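Isochorismatase family protein (Enterococcus faecalis, PDB 2A67) is of unknown function but belongs to the isochorismatase family, related to nicotinamidases, and is probably a hydrolase. Local coordinates at residues 2-7 / 36-40; 101-106 / 126-132; 119-123 / 156-162. One frame throughout, in Å; residues are numbered along the deposited sequence.

Contact 1 of 3, residues 2-7 / 36-40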
HETATM    1  N   MSE D   2      13.479   9.984  20.080  1.00 40.89           N
HETATM    2  CA  MSE D   2      14.099  10.643  18.925  1.00 41.13           C
HETATM    3  C   MSE D   2      15.412   9.995  18.503  1.00 40.19           C
HETATM    4  O   MSE D   2      16.115  10.542  17.671  1.00 41.33           O
HETATM    5  CB  MSE D   2      14.312  12.147  19.162  1.00 41.62           C
HETATM    6  CG  MSE D   2      13.050  13.015  19.044  1.00 40.58           C
HETATM    7 SE   MSE D   2      12.352  13.043  17.182  1.00 48.16          SE
HETATM    8  CE  MSE D   2      13.876  13.776  16.278  1.00 25.92           C
ATOM      9  N   LYS D   3      15.740   8.835  19.060  1.00 38.88           N
ATOM     10  CA  LYS D   3      16.907   8.078  18.608  1.00 38.44           C
ATOM     11  C   LYS D   3      16.503   7.005  17.583  1.00 35.38           C
ATOM     12  O   LYS D   3      15.387   6.504  17.634  1.00 34.58           O
ATOM     13  CB  LYS D   3      17.649   7.449  19.802  1.00 39.70           C
ATOM     14  CG  LYS D   3      18.957   8.248  20.163  1.00 42.39           C
ATOM     15  CD  LYS D   3      19.419   8.041  21.639  1.00 42.45           C
ATOM     16  CE  LYS D   3      20.543   9.038  22.030  1.00 45.01           C
ATOM     17  NZ  LYS D   3      21.340   8.531  23.215  1.00 49.37           N
ATOM     18  N   ASN D   4      17.423   6.664  16.679  1.00 32.75           N
ATOM     19  CA  ASN D   4      17.183   5.676  15.597  1.00 30.68           C
ATOM     20  C   ASN D   4      15.935   6.044  14.819  1.00 28.06           C
ATOM     21  O   ASN D   4      15.096   5.208  14.510  1.00 27.76           O
ATOM     22  CB  ASN D   4      17.092   4.253  16.194  1.00 32.11           C
ATOM     23  CG  ASN D   4      18.311   3.901  17.082  1.00 33.87           C
ATOM     24  OD1 ASN D   4      18.193   3.761  18.292  1.00 35.42           O
ATOM     25  ND2 ASN D   4      19.467   3.757  16.470  1.00 32.71           N
ATOM     26  N   ARG D   5      15.809   7.317  14.528  1.00 26.46           N
ATOM     27  CA  ARG D   5      14.559   7.873  13.974  1.00 26.11           C
ATOM     28  C   ARG D   5      14.905   8.861  12.878  1.00 26.23           C
ATOM     29  O   ARG D   5      15.799   9.702  13.088  1.00 25.20           O
ATOM     30  CB  ARG D   5      13.734   8.586  15.091  1.00 26.06           C
ATOM     31  CG  ARG D   5      12.340   9.100  14.603  1.00 25.60           C
ATOM     32  CD  ARG D   5      11.559   9.566  15.859  1.00 27.01           C
ATOM     33  NE  ARG D   5      10.531  10.566  15.543  1.00 25.89           N
ATOM     34  CZ  ARG D   5       9.562  10.954  16.367  1.00 28.51           C
ATOM     35  NH1 ARG D   5       9.447  10.396  17.583  1.00 28.36           N
ATOM     36  NH2 ARG D   5       8.695  11.883  15.964  1.00 25.90           N
ATOM     37  N   ALA D   6      14.223   8.743  11.702  1.00 27.15           N
ATOM     38  CA  ALA D   6      14.413   9.640  10.586  1.00 27.05           C
ATOM     39  C   ALA D   6      13.090  10.235  10.167  1.00 27.32           C
ATOM     40  O   ALA D   6      12.028   9.618  10.332  1.00 28.73           O
ATOM     41  CB  ALA D   6      15.024   8.890   9.353  1.00 26.84           C
ATOM     42  N   LEU D   7      13.179  11.432   9.616  1.00 26.52           N
ATOM     43  CA  LEU D   7      12.088  12.090   8.954  1.00 26.88           C
ATOM     44  C   LEU D   7      12.227  11.795   7.428  1.00 27.38           C
ATOM     45  O   LEU D   7      13.257  12.120   6.810  1.00 27.46           O
ATOM     46  CB  LEU D   7      12.207  13.578   9.179  1.00 25.92           C
ATOM     47  CG  LEU D   7      11.073  14.512   8.749  1.00 27.53           C
ATOM     48  CD1 LEU D   7       9.741  14.169   9.488  1.00 26.94           C
ATOM     49  CD2 LEU D   7      11.478  15.954   9.025  1.00 27.18           C
ATOM     50  N   ARG D  36       8.783  20.267  11.630  1.00 31.30           N
ATOM     51  CA  ARG D  36       9.367  18.960  11.950  1.00 30.13           C
ATOM     52  C   ARG D  36      10.834  18.929  11.630  1.00 30.24           C
ATOM     53  O   ARG D  36      11.622  18.404  12.390  1.00 30.18           O
ATOM     54  CB  ARG D  36       8.633  17.824  11.217  1.00 29.30           C
ATOM     55  CG  ARG D  36       7.136  17.808  11.443  1.00 29.20           C
ATOM     56  CD  ARG D  36       6.877  17.730  12.990  1.00 31.62           C
ATOM     57  NE  ARG D  36       7.455  16.499  13.542  1.00 27.10           N
ATOM     58  CZ  ARG D  36       7.822  16.347  14.809  1.00 31.48           C
ATOM     59  NH1 ARG D  36       7.725  17.367  15.652  1.00 27.27           N
ATOM     60  NH2 ARG D  36       8.292  15.189  15.226  1.00 26.85           N
ATOM     61  N   ILE D  37      11.199  19.427  10.438  1.00 30.50           N
ATOM     62  CA  ILE D  37      12.603  19.565  10.049  1.00 29.80           C
ATOM     63  C   ILE D  37      13.380  20.213  11.185  1.00 29.38           C
ATOM     64  O   ILE D  37      14.436  19.738  11.571  1.00 28.86           O
ATOM     65  CB  ILE D  37      12.734  20.398   8.731  1.00 29.76           C
ATOM     66  CG1 ILE D  37      12.342  19.492   7.540  1.00 31.26           C
ATOM     67  CG2 ILE D  37      14.150  20.950   8.557  1.00 28.04           C
ATOM     68  CD1 ILE D  37      12.300  20.248   6.172  1.00 31.60           C
ATOM     69  N   ALA D  38      12.868  21.327  11.680  1.00 28.99           N
ATOM     70  CA  ALA D  38      13.562  22.070  12.713  1.00 30.28           C
ATOM     71  C   ALA D  38      13.775  21.203  13.974  1.00 29.54           C
ATOM     72  O   ALA D  38      14.869  21.181  14.520  1.00 30.11           O
ATOM     73  CB  ALA D  38      12.817  23.411  13.024  1.00 31.49           C
ATOM     74  N   VAL D  39      12.792  20.401  14.355  1.00 29.47           N
ATOM     75  CA  VAL D  39      12.955  19.481  15.534  1.00 30.73           C
ATOM     76  C   VAL D  39      14.038  18.414  15.243  1.00 30.51           C
ATOM     77  O   VAL D  39      14.865  18.090  16.078  1.00 29.63           O
ATOM     78  CB  VAL D  39      11.630  18.760  15.854  1.00 30.54           C
ATOM     79  CG1 VAL D  39      11.815  17.588  16.818  1.00 28.69           C
ATOM     80  CG2 VAL D  39      10.531  19.738  16.340  1.00 33.21           C
ATOM     81  N   TYR D  40      14.035  17.858  14.038  1.00 29.44           N
ATOM     82  CA  TYR D  40      15.055  16.875  13.667  1.00 28.27           C
ATOM     83  C   TYR D  40      16.448  17.464  13.688  1.00 29.12           C
ATOM     84  O   TYR D  40      17.374  16.806  14.178  1.00 29.85           O
ATOM     85  CB  TYR D  40      14.705  16.227  12.303  1.00 26.88           C
ATOM     86  CG  TYR D  40      13.716  15.117  12.505  1.00 22.92           C
ATOM     87  CD1 TYR D  40      12.378  15.407  12.758  1.00 19.63           C
ATOM     88  CD2 TYR D  40      14.123  13.788  12.478  1.00 22.62           C
ATOM     89  CE1 TYR D  40      11.446  14.405  12.993  1.00 23.53           C
ATOM     90  CE2 TYR D  40      13.184  12.752  12.672  1.00 24.12           C
ATOM     91  CZ  TYR D  40      11.863  13.075  12.930  1.00 26.56           C
ATOM     92  OH  TYR D  40      10.934  12.079  13.151  1.00 26.96           O
TER
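The ring of Tyr40 is held between Met2 and Leu7, one on each face. From Leu7 the CB atom sits 3.6 Å from the ring centroid, only 7° off the normal, while on the opposite face the CE methyl of Met2, a selenomethionine, stands 3.7 Å from the same centroid; both are CH-pi contacts over the middle of the ring. The Met2 chain bends at chi2 and chi3, which curls its CE over the tyrosine and leaves SE above the face at a greater distance, a Met-aromatic contact. That same SE also lies over one face of the Arg5 guanidinium, toward its rim.

These residues join the first strand of an alpha/beta sheet, 5-10, to helix 26-42, the helix of the beta-alpha-beta crossover that leads on to strand 47-52. Helix segment 36-40 runs at 146° to strand segment 5-7, their axes 9.5 Å apart at closest approach. Leu7 also reaches the preceding turn of the helix, its CD2 lying 3.9 Å from Ile37 CG1 and packing on CB of Arg36.

The extended Arg5 chain, with CG anti to the backbone N (chi1 -175°), crosses the tyrosine at about a right angle and brings NE to Tyr40 OH at 2.9 Å. The hydroxyl lies close to the guanidinium plane and the bond is nearly straight. Arg5 NH2 comes within 3.4 Å of Arg36 NH2 because both arginines converge on the Glu105 carboxylate, which forms a salt bridge with each and a hydrogen bond with Tyr40 OH.

Contact 2 of 3, residues 101-106 / 126-132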
ATOM      1  N   VAL D 101      18.485   3.330  11.529  1.00 29.73           N
ATOM      2  CA  VAL D 101      17.156   3.913  11.677  1.00 29.52           C
ATOM      3  C   VAL D 101      16.163   2.786  11.722  1.00 30.80           C
ATOM      4  O   VAL D 101      16.156   1.916  10.849  1.00 30.98           O
ATOM      5  CB  VAL D 101      16.811   4.921  10.547  1.00 30.32           C
ATOM      6  CG1 VAL D 101      15.307   5.336  10.561  1.00 26.04           C
ATOM      7  CG2 VAL D 101      17.731   6.176  10.631  1.00 29.51           C
ATOM      8  N   GLN D 102      15.330   2.778  12.764  1.00 28.94           N
ATOM      9  CA  GLN D 102      14.280   1.807  12.874  1.00 30.01           C
ATOM     10  C   GLN D 102      12.902   2.495  12.776  1.00 28.86           C
ATOM     11  O   GLN D 102      11.903   1.849  12.507  1.00 30.60           O
ATOM     12  CB  GLN D 102      14.477   1.011  14.212  1.00 31.46           C
ATOM     13  CG  GLN D 102      13.240   0.282  14.803  1.00 37.98           C
ATOM     14  CD  GLN D 102      12.655  -0.794  13.861  1.00 44.44           C
ATOM     15  OE1 GLN D 102      11.441  -1.128  13.943  1.00 44.95           O
ATOM     16  NE2 GLN D 102      13.512  -1.338  12.958  1.00 44.86           N
ATOM     17  N   THR D 103      12.862   3.814  12.933  1.00 27.56           N
ATOM     18  CA  THR D 103      11.594   4.542  13.069  1.00 26.65           C
ATOM     19  C   THR D 103      11.575   5.595  12.018  1.00 26.00           C
ATOM     20  O   THR D 103      12.557   6.325  11.881  1.00 25.46           O
ATOM     21  CB  THR D 103      11.434   5.183  14.526  1.00 26.67           C
ATOM     22  OG1 THR D 103      11.398   4.123  15.460  1.00 27.62           O
ATOM     23  CG2 THR D 103      10.133   5.836  14.685  1.00 25.78           C
ATOM     24  N   LEU D 104      10.457   5.679  11.285  1.00 24.74           N
ATOM     25  CA  LEU D 104      10.350   6.619  10.174  1.00 25.08           C
ATOM     26  C   LEU D 104       9.151   7.468  10.453  1.00 24.39           C
ATOM     27  O   LEU D 104       8.059   6.941  10.630  1.00 25.09           O
ATOM     28  CB  LEU D 104      10.041   5.841   8.846  1.00 24.29           C
ATOM     29  CG  LEU D 104      11.162   4.908   8.402  1.00 26.29           C
ATOM     30  CD1 LEU D 104      10.724   4.077   7.168  1.00 25.09           C
ATOM     31  CD2 LEU D 104      12.435   5.784   8.121  1.00 26.86           C
ATOM     32  N   GLU D 105       9.348   8.777  10.445  1.00 24.90           N
ATOM     33  CA  GLU D 105       8.236   9.741  10.440  1.00 26.40           C
ATOM     34  C   GLU D 105       8.038  10.213   8.993  1.00 26.19           C
ATOM     35  O   GLU D 105       8.897  10.873   8.429  1.00 27.26           O
ATOM     36  CB  GLU D 105       8.519  10.968  11.336  1.00 26.13           C
ATOM     37  CG  GLU D 105       7.326  11.933  11.395  1.00 26.68           C
ATOM     38  CD  GLU D 105       7.548  13.112  12.359  1.00 29.10           C
ATOM     39  OE1 GLU D 105       8.402  13.012  13.294  1.00 26.99           O
ATOM     40  OE2 GLU D 105       6.825  14.113  12.185  1.00 27.97           O
ATOM     41  N   ILE D 106       6.874   9.936   8.429  1.00 26.91           N
ATOM     42  CA  ILE D 106       6.660  10.098   6.986  1.00 26.41           C
ATOM     43  C   ILE D 106       5.741  11.260   6.634  1.00 26.96           C
ATOM     44  O   ILE D 106       4.704  11.482   7.264  1.00 25.55           O
ATOM     45  CB  ILE D 106       6.122   8.758   6.401  1.00 26.52           C
ATOM     46  CG1 ILE D 106       7.198   7.667   6.569  1.00 26.72           C
ATOM     47  CG2 ILE D 106       5.769   8.889   4.860  1.00 26.40           C
ATOM     48  CD1 ILE D 106       6.721   6.216   6.506  1.00 27.05           C
ATOM     49  N   GLY D 126       9.315  -3.846   8.338  1.00 25.72           N
ATOM     50  CA  GLY D 126       9.596  -4.005   9.788  1.00 25.13           C
ATOM     51  C   GLY D 126       9.934  -2.658  10.415  1.00 26.61           C
ATOM     52  O   GLY D 126      10.351  -2.618  11.594  1.00 25.49           O
ATOM     53  N   TYR D 127       9.754  -1.542   9.700  1.00 23.91           N
ATOM     54  CA  TYR D 127      10.012  -0.218  10.326  1.00 24.81           C
ATOM     55  C   TYR D 127       8.826   0.203  11.118  1.00 25.51           C
ATOM     56  O   TYR D 127       7.677  -0.151  10.774  1.00 25.41           O
ATOM     57  CB  TYR D 127      10.367   0.934   9.335  1.00 25.30           C
ATOM     58  CG  TYR D 127      11.612   0.662   8.550  1.00 26.29           C
ATOM     59  CD1 TYR D 127      12.878   0.957   9.082  1.00 28.11           C
ATOM     60  CD2 TYR D 127      11.537   0.067   7.267  1.00 29.79           C
ATOM     61  CE1 TYR D 127      14.032   0.659   8.376  1.00 25.82           C
ATOM     62  CE2 TYR D 127      12.719  -0.192   6.498  1.00 27.48           C
ATOM     63  CZ  TYR D 127      13.947   0.108   7.078  1.00 29.12           C
ATOM     64  OH  TYR D 127      15.139  -0.133   6.414  1.00 31.00           O
ATOM     65  N   THR D 128       9.115   0.948  12.195  1.00 24.99           N
ATOM     66  CA  THR D 128       8.092   1.614  12.996  1.00 26.08           C
ATOM     67  C   THR D 128       7.715   2.946  12.349  1.00 26.34           C
ATOM     68  O   THR D 128       8.574   3.798  12.162  1.00 28.59           O
ATOM     69  CB  THR D 128       8.580   1.758  14.512  1.00 25.45           C
ATOM     70  OG1 THR D 128       8.839   0.437  15.008  1.00 27.39           O
ATOM     71  CG2 THR D 128       7.531   2.494  15.358  1.00 27.93           C
ATOM     72  N   CYS D 129       6.450   3.121  11.959  1.00 25.89           N
ATOM     73  CA  CYS D 129       6.100   4.325  11.193  1.00 26.81           C
ATOM     74  C   CYS D 129       5.286   5.277  12.044  1.00 26.52           C
ATOM     75  O   CYS D 129       4.465   4.823  12.874  1.00 24.50           O
ATOM     76  CB  CYS D 129       5.341   3.957   9.915  1.00 25.87           C
ATOM     77  SG  CYS D 129       6.409   2.924   8.874  1.00 28.60           S
ATOM     78  N   LEU D 130       5.558   6.572  11.832  1.00 25.32           N
ATOM     79  CA  LEU D 130       4.917   7.702  12.532  1.00 25.90           C
ATOM     80  C   LEU D 130       4.500   8.743  11.499  1.00 27.31           C
ATOM     81  O   LEU D 130       5.068   8.795  10.445  1.00 27.14           O
ATOM     82  CB  LEU D 130       5.916   8.376  13.476  1.00 25.03           C
ATOM     83  CG  LEU D 130       6.579   7.441  14.518  1.00 24.48           C
ATOM     84  CD1 LEU D 130       7.675   8.227  15.201  1.00 23.00           C
ATOM     85  CD2 LEU D 130       5.587   6.831  15.509  1.00 23.35           C
HETATM   86  N   MSE D 131       3.531   9.577  11.828  1.00 27.97           N
HETATM   87  CA  MSE D 131       3.158  10.678  10.972  1.00 28.34           C
HETATM   88  C   MSE D 131       2.643  11.885  11.766  1.00 27.79           C
HETATM   89  O   MSE D 131       1.845  11.736  12.679  1.00 27.36           O
HETATM   90  CB  MSE D 131       2.048  10.230  10.041  1.00 26.35           C
HETATM   91  CG  MSE D 131       1.652  11.301   9.055  1.00 29.42           C
HETATM   92 SE   MSE D 131       0.552  10.545   7.586  1.00 33.20          SE
HETATM   93  CE  MSE D 131       1.955  10.165   6.268  1.00 27.38           C
ATOM     94  N   THR D 132       3.061  13.080  11.387  1.00 28.05           N
ATOM     95  CA  THR D 132       2.464  14.301  11.937  1.00 29.15           C
ATOM     96  C   THR D 132       1.184  14.533  11.136  1.00 29.57           C
ATOM     97  O   THR D 132       1.210  14.518   9.892  1.00 30.67           O
ATOM     98  CB  THR D 132       3.469  15.493  11.832  1.00 27.71           C
ATOM     99  OG1 THR D 132       4.556  15.251  12.725  1.00 28.08           O
ATOM    100  CG2 THR D 132       2.835  16.848  12.165  1.00 29.85           C
TER
HETATM  101  O   HOH W   1       4.537  13.481   9.096  1.00 25.58           O
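Two neighbouring parallel strands, 103-109 and 128-137, meet here as the ends of a beta-alpha-beta unit whose connecting helix is 111-125. Thr103 pairs with Thr128, Leu104 with Cys129 and Glu105 with Leu130. The amides of Thr128 and Leu130 donate to the carbonyls of Gln102 and Leu104, and those of Leu104 and Ile106 donate to Thr128 and Leu130, all at 2.8 to 2.9 Å between N and O. Gly126, in a Schellman motif with positive phi, ends the helix and turns the chain into the second strand.

The side chains divide between the two faces of the sheet. On the face of Thr103, Thr128, Glu105 and Leu130, the threonines lie side by side and point the same way, and Thr103 CG2 presses on Leu130 CD1 at 3.5 Å, a tight methyl-methyl contact. Leu104 and Cys129 point to the other face, where helix 111-125 packs through Ala122. Leu104 CD1 approaches the Tyr127 ring off-centre, 3.8 Å from CG, while the carbonyl oxygens of Val101 and Gln102 lie at the edge of that ring. Further along, Ile106 CD1 is 4.1 Å from Cys129 SG.

Beyond the paired residues, water 1 bridges the strands: it donates to Ile106 O at 2.7 Å and accepts from Thr132 N at 2.8 Å. Glu105 swings CG opposite its main-chain nitrogen (chi1 -177°) and stays extended beyond it, which carries its buried carboxylate to Thr132, where residues of strand 5-10 and helix 26-42 also bind it. Thr132 OG1 donates to Glu105 OE2 at 2.6 Å, arriving on the anti side and 34° out of the carboxylate plane.

Contact 3 of 3, residues 119-123 / 156-162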
ATOM      1  N   ILE D 119       4.497   3.876   2.995  1.00 24.73           N
ATOM      2  CA  ILE D 119       4.001   3.570   4.383  1.00 25.35           C
ATOM      3  C   ILE D 119       3.728   2.057   4.512  1.00 25.25           C
ATOM      4  O   ILE D 119       4.279   1.416   5.387  1.00 25.45           O
ATOM      5  CB  ILE D 119       2.743   4.375   4.705  1.00 24.88           C
ATOM      6  CG1 ILE D 119       3.128   5.849   4.953  1.00 22.45           C
ATOM      7  CG2 ILE D 119       1.986   3.778   5.966  1.00 24.82           C
ATOM      8  CD1 ILE D 119       1.869   6.750   4.988  1.00 20.27           C
ATOM      9  N   ARG D 120       2.964   1.494   3.575  1.00 24.82           N
ATOM     10  CA  ARG D 120       2.669   0.038   3.536  1.00 25.47           C
ATOM     11  C   ARG D 120       3.930  -0.767   3.366  1.00 25.65           C
ATOM     12  O   ARG D 120       4.117  -1.764   4.067  1.00 26.05           O
ATOM     13  CB  ARG D 120       1.648  -0.313   2.441  1.00 25.93           C
ATOM     14  CG  ARG D 120       0.350   0.491   2.638  1.00 24.61           C
ATOM     15  CD  ARG D 120      -0.847  -0.197   2.049  1.00 22.43           C
ATOM     16  NE  ARG D 120      -1.884   0.813   1.725  1.00 21.67           N
ATOM     17  CZ  ARG D 120      -3.198   0.616   1.829  1.00 21.78           C
ATOM     18  NH1 ARG D 120      -3.703  -0.556   2.262  1.00 20.45           N
ATOM     19  NH2 ARG D 120      -4.031   1.602   1.488  1.00 21.99           N
HETATM   20  N   MSE D 121       4.826  -0.301   2.498  1.00 23.46           N
HETATM   21  CA  MSE D 121       6.133  -0.962   2.354  1.00 24.75           C
HETATM   22  C   MSE D 121       7.020  -0.894   3.633  1.00 23.71           C
HETATM   23  O   MSE D 121       7.594  -1.891   4.034  1.00 22.19           O
HETATM   24  CB  MSE D 121       6.871  -0.379   1.126  1.00 26.48           C
HETATM   25  CG  MSE D 121       8.119  -1.122   0.768  1.00 33.49           C
HETATM   26 SE   MSE D 121       7.807  -2.923  -0.078  1.00 49.44          SE
HETATM   27  CE  MSE D 121       6.328  -2.742  -0.572  1.00 18.97           C
ATOM     28  N   ALA D 122       7.196   0.298   4.173  1.00 22.62           N
ATOM     29  CA  ALA D 122       8.049   0.504   5.303  1.00 22.95           C
ATOM     30  C   ALA D 122       7.485  -0.355   6.448  1.00 22.31           C
ATOM     31  O   ALA D 122       8.250  -1.011   7.102  1.00 23.71           O
ATOM     32  CB  ALA D 122       8.023   1.965   5.695  1.00 22.85           C
ATOM     33  N   HIS D 123       6.174  -0.347   6.670  1.00 21.83           N
ATOM     34  CA  HIS D 123       5.598  -1.161   7.775  1.00 23.96           C
ATOM     35  C   HIS D 123       5.931  -2.648   7.492  1.00 24.92           C
ATOM     36  O   HIS D 123       6.342  -3.467   8.366  1.00 22.04           O
ATOM     37  CB  HIS D 123       4.072  -0.993   7.812  1.00 22.79           C
ATOM     38  CG  HIS D 123       3.415  -1.994   8.721  1.00 25.24           C
ATOM     39  ND1 HIS D 123       3.087  -3.284   8.324  1.00 21.24           N
ATOM     40  CD2 HIS D 123       3.154  -1.927  10.049  1.00 26.02           C
ATOM     41  CE1 HIS D 123       2.585  -3.939   9.367  1.00 29.47           C
ATOM     42  NE2 HIS D 123       2.632  -3.143  10.424  1.00 22.90           N
ATOM     43  N   ILE D 156      -7.060   4.761   6.935  1.00 26.56           N
ATOM     44  CA  ILE D 156      -6.485   3.411   6.785  1.00 25.08           C
ATOM     45  C   ILE D 156      -5.130   3.282   7.529  1.00 25.26           C
ATOM     46  O   ILE D 156      -4.853   2.276   8.164  1.00 25.25           O
ATOM     47  CB  ILE D 156      -6.235   3.073   5.309  1.00 24.79           C
ATOM     48  CG1 ILE D 156      -7.564   3.019   4.514  1.00 24.82           C
ATOM     49  CG2 ILE D 156      -5.465   1.726   5.187  1.00 23.33           C
ATOM     50  CD1 ILE D 156      -7.305   2.942   2.998  1.00 24.01           C
ATOM     51  N   TRP D 157      -4.276   4.287   7.418  1.00 25.07           N
ATOM     52  CA  TRP D 157      -2.952   4.207   8.006  1.00 24.80           C
ATOM     53  C   TRP D 157      -2.984   4.224   9.558  1.00 25.53           C
ATOM     54  O   TRP D 157      -2.198   3.527  10.181  1.00 25.92           O
ATOM     55  CB  TRP D 157      -2.099   5.376   7.560  1.00 24.81           C
ATOM     56  CG  TRP D 157      -2.012   5.545   6.018  1.00 24.77           C
ATOM     57  CD1 TRP D 157      -2.129   4.570   5.022  1.00 26.74           C
ATOM     58  CD2 TRP D 157      -1.702   6.756   5.362  1.00 23.33           C
ATOM     59  NE1 TRP D 157      -1.966   5.168   3.766  1.00 23.65           N
ATOM     60  CE2 TRP D 157      -1.654   6.490   3.954  1.00 22.95           C
ATOM     61  CE3 TRP D 157      -1.463   8.062   5.826  1.00 25.40           C
ATOM     62  CZ2 TRP D 157      -1.423   7.495   3.000  1.00 26.24           C
ATOM     63  CZ3 TRP D 157      -1.204   9.075   4.884  1.00 26.26           C
ATOM     64  CH2 TRP D 157      -1.180   8.762   3.439  1.00 26.31           C
ATOM     65  N   ALA D 158      -3.880   4.996  10.135  1.00 25.79           N
ATOM     66  CA  ALA D 158      -3.894   5.199  11.611  1.00 27.10           C
ATOM     67  C   ALA D 158      -4.008   3.869  12.306  1.00 28.23           C
ATOM     68  O   ALA D 158      -4.971   3.118  12.079  1.00 28.59           O
ATOM     69  CB  ALA D 158      -5.041   6.101  12.007  1.00 26.51           C
ATOM     70  N   GLY D 159      -3.000   3.538  13.108  1.00 28.63           N
ATOM     71  CA  GLY D 159      -3.092   2.332  13.924  1.00 30.96           C
ATOM     72  C   GLY D 159      -2.638   1.084  13.183  1.00 32.42           C
ATOM     73  O   GLY D 159      -1.847   0.280  13.701  1.00 33.80           O
ATOM     74  N   ARG D 160      -3.036   0.907  11.921  1.00 32.77           N
ATOM     75  CA  ARG D 160      -2.590  -0.326  11.287  1.00 30.11           C
ATOM     76  C   ARG D 160      -1.215  -0.282  10.665  1.00 28.18           C
ATOM     77  O   ARG D 160      -0.480  -1.287  10.715  1.00 27.00           O
ATOM     78  CB  ARG D 160      -3.671  -0.907  10.403  1.00 34.56           C
ATOM     79  CG  ARG D 160      -3.902  -0.182   9.219  1.00 36.44           C
ATOM     80  CD  ARG D 160      -4.510  -1.083   8.164  1.00 41.38           C
ATOM     81  NE  ARG D 160      -5.764  -1.715   8.571  1.00 40.61           N
ATOM     82  CZ  ARG D 160      -6.866  -1.130   9.022  1.00 41.02           C
ATOM     83  NH1 ARG D 160      -6.974   0.193   9.218  1.00 42.88           N
ATOM     84  NH2 ARG D 160      -7.897  -1.922   9.284  1.00 43.20           N
ATOM     85  N   PHE D 161      -0.799   0.876  10.170  1.00 25.25           N
ATOM     86  CA  PHE D 161       0.545   0.968   9.630  1.00 25.52           C
ATOM     87  C   PHE D 161       1.443   1.921  10.411  1.00 24.68           C
ATOM     88  O   PHE D 161       2.679   1.817  10.313  1.00 24.77           O
ATOM     89  CB  PHE D 161       0.567   1.443   8.145  1.00 23.41           C
ATOM     90  CG  PHE D 161      -0.161   0.503   7.193  1.00 24.71           C
ATOM     91  CD1 PHE D 161       0.381  -0.721   6.846  1.00 26.11           C
ATOM     92  CD2 PHE D 161      -1.368   0.867   6.636  1.00 25.34           C
ATOM     93  CE1 PHE D 161      -0.319  -1.597   5.987  1.00 26.42           C
ATOM     94  CE2 PHE D 161      -2.071   0.002   5.771  1.00 28.50           C
ATOM     95  CZ  PHE D 161      -1.554  -1.241   5.476  1.00 24.29           C
ATOM     96  N   LEU D 162       0.832   2.912  11.064  1.00 24.39           N
ATOM     97  CA  LEU D 162       1.613   4.002  11.691  1.00 24.51           C
ATOM     98  C   LEU D 162       0.825   4.597  12.869  1.00 24.96           C
ATOM     99  O   LEU D 162      -0.343   4.291  13.071  1.00 26.29           O
ATOM    100  CB  LEU D 162       2.037   5.087  10.654  1.00 24.15           C
ATOM    101  CG  LEU D 162       0.948   5.823   9.819  1.00 25.52           C
ATOM    102  CD1 LEU D 162       0.126   6.785  10.723  1.00 26.42           C
ATOM    103  CD2 LEU D 162       1.631   6.625   8.711  1.00 26.29           C
TER
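Residues 119-123 form a turn of helix 111-125, while residues 156-162 comprise the end of helix 146-157 and the chain that leaves it; the two backbones come nearest at His123 and Phe161, whose CA atoms are 5.8 Å apart. After Trp157 the chain folds back on itself, and Trp157 O accepts from the amides of both Phe161 and Leu162, which reach it from opposite faces of its plane. This places the Phe161 side chain against Ile119, Arg120 and His123.

In Ile119, CG2 lies opposite the backbone N and CG1 opposite the carbonyl carbon (chi1 -74°), which parts the two branches. CG2 packs on Phe161 CB at 3.5 Å. The other branch takes CD1 over the centre of the six-membered ring of Trp157, 3.5 Å from its centroid, a CH-pi contact, and also to Leu162 CD2 at 3.7 Å. The contact thus sets helix 111-125 against the C-terminal end of helix 146-157 and the chain that follows it, on one side of the alpha/beta sheet, and Ile119, Trp157 and Leu162 also pack on strand 128-137.

Arg120 lays its aliphatic chain across Phe161: CG stands 4.0 Å from the ring centroid, over the face but offset toward the rim. Farther out, its guanidinium has Phe161 CE2 over one face, the two planes 54° apart, and NH2 lies 3.8 Å from Ile156 CD1. Phe161 turns its edge to the face of His123 in a T-shaped pair with planes at 83° and CD1 nearest His123 CG. This region is also part of the dimer interface: Arg120 forms salt bridges with Asp116 of its own chain and Asp116 of the second subunit, whose His83 stacks on the His123 ring.

Contacts 1 and 2 meet through neighbouring strands 5-10 and 103-109, and the Glu105 carboxylate of contact 2 joins the polar groups of contact 1. Contact 3 touches contact 2 where residues 156-162 pack on strand 128-137, and the two share the unit built round helix 111-125; contact 3 stays about 10 Å, nearest atoms, from contact 1. Contacts 1 and 3 are buried, whereas contact 2 is partly buried, with exposed residues at its Gln102 and Thr128 end. Their chemistry differs accordingly: strand against helix, with an aromatic ring and arginines meeting a shared carboxylate, in contact 1, main-chain pairing in contact 2, and apolar and aromatic packing without a hydrogen bond between its segments in contact 3, the one touched by the second subunit.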